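Local coordinates for malonyl CoA-acyl carrier protein transacylase (Synechocystis sp. PCC 6803 substr. Kazusa, PDB 4RR5) that transfers the malonyl group from malonyl-CoA to holo acyl carrier protein, a step that supplies fatty acid biosynthesis with its extender unit, at residues E29-A34 against S41-C46; M17-L22 against K45-E50. All blocks are in the same frame, centred on the assembly; numbering follows the deposited sequence.

Contact 1. Residues E29-A34 against S41-C46; sequences EKYQQA and SVVEKC
Tyr31 and Val42 mark the place where helix 29-34 meets the start of helix 42-46, two short segments whose axes pass 10.3 Å apart at 91°. The second helix opens with a textbook N-cap: the hydroxyl of Ser41 turns back over the first turn, and Glu44 N donates to Ser41 OG in a nearly straight bond of 3.1 Å. At the next residue a water links the two backbones, giving a proton to Tyr31 O at 2.9 Å and accepting one from Val42 N, a first-turn amide that has no carbonyl of its own helix to bond. The two methyls of Val42 meet different partners. CG2, anti to the carbonyl carbon, reaches Ala34 CB at 4.0 Å, whereas CG1 approaches Tyr31 CE1 obliquely at 3.9 Å. Val43 supplies the CH-pi contact, its CG2 standing over one face of the Tyr31 ring, 3.5 Å from the ring centroid and 15° off the normal. The tyrosine side chain is carried there by a chi1 of -81°, with CG beside the backbone N, and crosses both valines at about a right angle. Its hydroxyl goes beyond them to the carbonyl oxygen of Gly18, while Ile66 and Ile69 of helix 56-76 also touch the residue. With an alanine here, the methyls of Val42 and Val43 would probably lose their aromatic partner, and Gly18 O would lose the hydroxyl that reaches it. The chemistry is thus divided: direct contact between the helices is apolar, and the polar link is entrusted to one water, which accepts from the Val42 amide and donates to Tyr31 O.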
loop_
_atom_site.group_PDB
_atom_site.type_symbol
_atom_site.label_atom_id
_atom_site.label_comp_id
_atom_site.label_asym_id
_atom_site.label_seq_id
_atom_site.Cartn_x
_atom_site.Cartn_y
_atom_site.Cartn_z
ATOM N N GLU A 29 -17.058 9.357 -13.186
ATOM C CA GLU A 29 -16.596 8.565 -14.311
ATOM C C GLU A 29 -15.815 7.317 -13.872
ATOM O O GLU A 29 -16.214 6.190 -14.166
ATOM C CB GLU A 29 -15.755 9.467 -15.223
ATOM C CG GLU A 29 -14.904 8.764 -16.264
ATOM C CD GLU A 29 -13.964 9.726 -16.995
ATOM O OE1 GLU A 29 -14.142 10.962 -16.888
ATOM O OE2 GLU A 29 -13.035 9.243 -17.681
ATOM N N LYS A 30 -14.725 7.504 -13.140
ATOM C CA LYS A 30 -13.912 6.361 -12.732
ATOM C C LYS A 30 -14.662 5.354 -11.853
ATOM O O LYS A 30 -14.414 4.150 -11.941
ATOM C CB LYS A 30 -12.657 6.836 -12.013
ATOM C CG LYS A 30 -11.698 7.482 -12.942
ATOM C CD LYS A 30 -10.281 7.246 -12.505
ATOM C CE LYS A 30 -9.356 7.521 -13.675
ATOM N NZ LYS A 30 -9.711 8.842 -14.282
ATOM N N TYR A 31 -15.573 5.839 -11.021
ATOM C CA TYR A 31 -16.418 4.946 -10.245
ATOM C C TYR A 31 -17.238 4.060 -11.156
ATOM O O TYR A 31 -17.432 2.888 -10.856
ATOM C CB TYR A 31 -17.355 5.726 -9.307
ATOM C CG TYR A 31 -16.703 6.178 -8.013
ATOM C CD1 TYR A 31 -15.746 5.389 -7.384
ATOM C CD2 TYR A 31 -17.032 7.407 -7.433
ATOM C CE1 TYR A 31 -15.143 5.802 -6.206
ATOM C CE2 TYR A 31 -16.431 7.831 -6.250
ATOM C CZ TYR A 31 -15.483 7.024 -5.639
ATOM O OH TYR A 31 -14.864 7.435 -4.466
ATOM N N GLN A 32 -17.724 4.622 -12.262
ATOM C CA GLN A 32 -18.557 3.861 -13.201
ATOM C C GLN A 32 -17.709 2.849 -13.948
ATOM O O GLN A 32 -18.129 1.709 -14.131
ATOM C CB GLN A 32 -19.281 4.788 -14.185
ATOM C CG GLN A 32 -20.532 5.440 -13.598
ATOM C CD GLN A 32 -21.027 6.643 -14.401
ATOM O OE1 GLN A 32 -20.517 6.949 -15.486
ATOM N NE2 GLN A 32 -22.026 7.334 -13.865
ATOM N N GLN A 33 -16.516 3.271 -14.367
ATOM C CA GLN A 33 -15.518 2.354 -14.903
ATOM C C GLN A 33 -15.206 1.224 -13.932
ATOM O O GLN A 33 -15.149 0.062 -14.331
ATOM C CB GLN A 33 -14.224 3.078 -15.229
ATOM C CG GLN A 33 -14.319 4.090 -16.322
ATOM C CD GLN A 33 -12.963 4.688 -16.624
ATOM O OE1 GLN A 33 -12.806 5.913 -16.677
ATOM N NE2 GLN A 33 -11.966 3.821 -16.814
ATOM N N ALA A 34 -14.970 1.560 -12.664
ATOM C CA ALA A 34 -14.687 0.526 -11.682
ATOM C C ALA A 34 -15.874 -0.417 -11.548
ATOM O O ALA A 34 -15.695 -1.621 -11.375
ATOM C CB ALA A 34 -14.335 1.128 -10.337
ATOM N N SER A 41 -20.328 -1.781 -7.128
ATOM C CA SER A 41 -20.022 -0.372 -6.945
ATOM C C SER A 41 -19.037 -0.124 -5.805
ATOM O O SER A 41 -19.259 -0.562 -4.668
ATOM C CB SER A 41 -21.307 0.403 -6.690
ATOM O OG SER A 41 -21.019 1.726 -6.281
ATOM N N VAL A 42 -17.955 0.591 -6.105
ATOM C CA VAL A 42 -17.007 0.970 -5.057
ATOM C C VAL A 42 -17.650 1.949 -4.057
ATOM O O VAL A 42 -17.441 1.831 -2.847
ATOM C CB VAL A 42 -15.714 1.574 -5.661
ATOM C CG1 VAL A 42 -14.843 2.231 -4.582
ATOM C CG2 VAL A 42 -14.935 0.488 -6.392
ATOM N N VAL A 43 -18.444 2.889 -4.557
ATOM C CA VAL A 43 -19.149 3.835 -3.695
ATOM C C VAL A 43 -20.031 3.116 -2.694
ATOM O O VAL A 43 -19.952 3.368 -1.487
ATOM C CB VAL A 43 -20.031 4.808 -4.501
ATOM C CG1 VAL A 43 -20.641 5.839 -3.585
ATOM C CG2 VAL A 43 -19.209 5.494 -5.539
ATOM N N GLU A 44 -20.855 2.203 -3.199
ATOM C CA GLU A 44 -21.768 1.455 -2.343
ATOM C C GLU A 44 -21.006 0.687 -1.283
ATOM O O GLU A 44 -21.357 0.725 -0.114
ATOM C CB GLU A 44 -22.636 0.500 -3.173
ATOM C CG GLU A 44 -23.677 1.188 -4.098
ATOM C CD GLU A 44 -24.861 1.806 -3.338
ATOM O OE1 GLU A 44 -25.365 1.173 -2.387
ATOM O OE2 GLU A 44 -25.289 2.927 -3.697
ATOM N N LYS A 45 -19.937 0.010 -1.693
ATOM C CA LYS A 45 -19.166 -0.838 -0.791
ATOM C C LYS A 45 -18.435 -0.035 0.293
ATOM O O LYS A 45 -18.254 -0.511 1.405
ATOM C CB LYS A 45 -18.179 -1.682 -1.607
ATOM C CG LYS A 45 -17.385 -2.729 -0.815
ATOM C CD LYS A 45 -18.269 -3.753 -0.106
ATOM C CE LYS A 45 -19.233 -4.443 -1.074
ATOM N NZ LYS A 45 -18.542 -5.195 -2.171
ATOM N N CYS A 46 -18.027 1.188 -0.022
ATOM C CA CYS A 46 -17.342 2.026 0.959
ATOM C C CYS A 46 -18.297 2.559 2.032
ATOM O O CYS A 46 -17.868 3.107 3.049
ATOM C CB CYS A 46 -16.644 3.201 0.266
ATOM S SG CYS A 46 -15.113 2.773 -0.602
HETATM O O HOH W 1 -18.279 2.105 -8.185
#

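Contact 2. Residues M17-L22 against K45-E50; sequences MGVDLL and KCQGDE
Met17 lies against Cys46 through sulfur and methyl: Met17 CE is 3.7 Å from Cys46 SG, and Met17 CG approaches the same sulfur at 3.8 Å, so the thiol lies alongside the methionine chain. That chain is extended beyond CG, but at its root CG sits between the backbone N and the carbonyl carbon (chi1 70°), a turn that brings both carbons to the cysteine. The backbone joins in, since Met17 O comes within 3.5 Å of Cys46 CB. A second pairing, nearer the surface, sets Val19 against Gln47. Here Val19 CG2 meets Gln47 CG at 3.5 Å, while Val19 CG1 lies 4.0 Å from Gln47 CD, and the two side chains cross at about a right angle. The valine therefore packs on the aliphatic stem of the glutamine and on the carbon of its amide, an apolar use of a polar residue at the edge of the interface.

Around this first shell the backbone makes its own bonds. Gly18, between Met17 and Val19, has a positive phi of 78°, and its carbonyl accepts from Leu21 N at 3.0 Å as the 3-10 turn of 19-21 forms. On the other segment, Gly48 N bonds to Lys45 O at 3.3 Å. A backbone hydrogen bond joins Cys46 to Gly16, the residue before Met17. Farther out, Met17 packs on Cys62, Leu63 and Ile66 of helix 56-76, and Ile66 also touches Cys46. The contact consequently lies against helix 56-76, joining the loop that runs from strand 3-7 toward helix 25-38 to helix 42-46 and the residues that follow it.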
loop_
_atom_site.group_PDB
_atom_site.type_symbol
_atom_site.label_atom_id
_atom_site.label_comp_id
_atom_site.label_asym_id
_atom_site.label_seq_id
_atom_site.Cartn_x
_atom_site.Cartn_y
_atom_site.Cartn_z
ATOM N N MET A 17 -15.152 6.558 3.061
ATOM C CA MET A 17 -14.032 7.057 2.265
ATOM C C MET A 17 -14.437 7.169 0.798
ATOM O O MET A 17 -15.208 6.350 0.286
ATOM C CB MET A 17 -12.804 6.156 2.414
ATOM C CG MET A 17 -12.933 4.794 1.752
ATOM S SD MET A 17 -11.524 3.734 2.107
ATOM C CE MET A 17 -11.726 2.489 0.826
ATOM N N GLY A 18 -13.952 8.217 0.142
ATOM C CA GLY A 18 -14.181 8.408 -1.271
ATOM C C GLY A 18 -15.553 8.942 -1.615
ATOM O O GLY A 18 -15.764 9.419 -2.732
ATOM N N VAL A 19 -16.492 8.883 -0.672
ATOM C CA VAL A 19 -17.882 9.152 -1.025
ATOM C C VAL A 19 -18.115 10.621 -1.340
ATOM O O VAL A 19 -18.875 10.943 -2.250
ATOM C CB VAL A 19 -18.832 8.708 0.056
ATOM C CG1 VAL A 19 -20.237 9.024 -0.351
ATOM C CG2 VAL A 19 -18.688 7.223 0.269
ATOM N N ASP A 20 -17.419 11.512 -0.646
ATOM C CA ASP A 20 -17.551 12.941 -0.946
ATOM C C ASP A 20 -16.938 13.316 -2.290
ATOM O O ASP A 20 -17.183 14.409 -2.792
ATOM C CB ASP A 20 -16.901 13.791 0.131
ATOM C CG ASP A 20 -15.422 13.536 0.238
ATOM O OD1 ASP A 20 -15.032 12.357 0.163
ATOM O OD2 ASP A 20 -14.644 14.501 0.375
ATOM N N LEU A 21 -16.137 12.421 -2.867
ATOM C CA LEU A 21 -15.453 12.716 -4.130
ATOM C C LEU A 21 -16.416 12.709 -5.302
ATOM O O LEU A 21 -16.124 13.261 -6.361
ATOM C CB LEU A 21 -14.345 11.706 -4.384
ATOM C CG LEU A 21 -13.279 11.629 -3.294
ATOM C CD1 LEU A 21 -12.296 10.532 -3.639
ATOM C CD2 LEU A 21 -12.581 12.992 -3.120
ATOM N N LEU A 22 -17.571 12.098 -5.067
ATOM C CA LEU A 22 -18.573 11.768 -6.077
ATOM C C LEU A 22 -19.191 12.973 -6.818
ATOM O O LEU A 22 -19.774 12.834 -7.887
ATOM C CB LEU A 22 -19.669 10.951 -5.392
ATOM C CG LEU A 22 -20.715 10.248 -6.246
ATOM C CD1 LEU A 22 -20.083 9.572 -7.469
ATOM C CD2 LEU A 22 -21.451 9.228 -5.358
ATOM N N LYS A 45 -19.937 0.010 -1.693
ATOM C CA LYS A 45 -19.166 -0.838 -0.791
ATOM C C LYS A 45 -18.435 -0.035 0.293
ATOM O O LYS A 45 -18.254 -0.511 1.405
ATOM C CB LYS A 45 -18.179 -1.682 -1.607
ATOM C CG LYS A 45 -17.385 -2.729 -0.815
ATOM C CD LYS A 45 -18.269 -3.753 -0.106
ATOM C CE LYS A 45 -19.233 -4.443 -1.074
ATOM N NZ LYS A 45 -18.542 -5.195 -2.171
ATOM N N CYS A 46 -18.027 1.188 -0.022
ATOM C CA CYS A 46 -17.342 2.026 0.959
ATOM C C CYS A 46 -18.297 2.559 2.032
ATOM O O CYS A 46 -17.868 3.107 3.049
ATOM C CB CYS A 46 -16.644 3.201 0.266
ATOM S SG CYS A 46 -15.113 2.773 -0.602
ATOM N N GLN A 47 -19.594 2.419 1.791
ATOM C CA GLN A 47 -20.579 2.921 2.726
ATOM C C GLN A 47 -21.234 1.787 3.480
ATOM O O GLN A 47 -22.245 1.979 4.159
ATOM C CB GLN A 47 -21.636 3.721 1.999
ATOM C CG GLN A 47 -21.141 5.022 1.476
ATOM C CD GLN A 47 -22.254 5.789 0.835
ATOM O OE1 GLN A 47 -22.607 5.544 -0.318
ATOM N NE2 GLN A 47 -22.852 6.695 1.588
ATOM N N GLY A 48 -20.654 0.604 3.342
ATOM C CA GLY A 48 -21.191 -0.583 3.967
ATOM C C GLY A 48 -20.635 -0.847 5.352
ATOM O O GLY A 48 -20.033 0.010 5.984
ATOM N N ASP A 49 -20.860 -2.060 5.818
ATOM C CA ASP A 49 -20.353 -2.502 7.089
ATOM C C ASP A 49 -18.836 -2.382 7.169
ATOM O O ASP A 49 -18.124 -2.658 6.200
ATOM C CB ASP A 49 -20.779 -3.948 7.323
ATOM C CG ASP A 49 -20.641 -4.350 8.754
ATOM O OD1 ASP A 49 -19.509 -4.705 9.156
ATOM O OD2 ASP A 49 -21.665 -4.300 9.474
ATOM N N GLU A 50 -18.349 -1.979 8.334
ATOM C CA GLU A 50 -16.914 -1.829 8.575
ATOM C C GLU A 50 -16.107 -3.121 8.340
ATOM O O GLU A 50 -15.186 -3.148 7.522
ATOM C CB GLU A 50 -16.713 -1.328 9.997
ATOM C CG GLU A 50 -15.303 -1.047 10.416
ATOM C CD GLU A 50 -15.271 -0.081 11.593
ATOM O OE1 GLU A 50 -14.907 -0.505 12.712
ATOM O OE2 GLU A 50 -15.621 1.105 11.396
#

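Overall arrangement
From the N terminus, strand 3-7 leads into the loop carrying 17-22, then helix 25-38, then helix 42-46, and both contacts end on this last short helix. Contact 1 closes the small loop between neighbouring helices; contact 2 closes a wider one, from 17-22 to 45-50, that encloses helix 25-38 and most of contact 1. The two share Lys45 and Cys46, and their centres lie 9 Å apart. They also touch directly where Leu22 packs against Tyr31 and Val43. Together they join the loop after strand 3-7, helix 25-38 and helix 42-46 beside helix 56-76, away from the probable active-site residues Ser88 and His188.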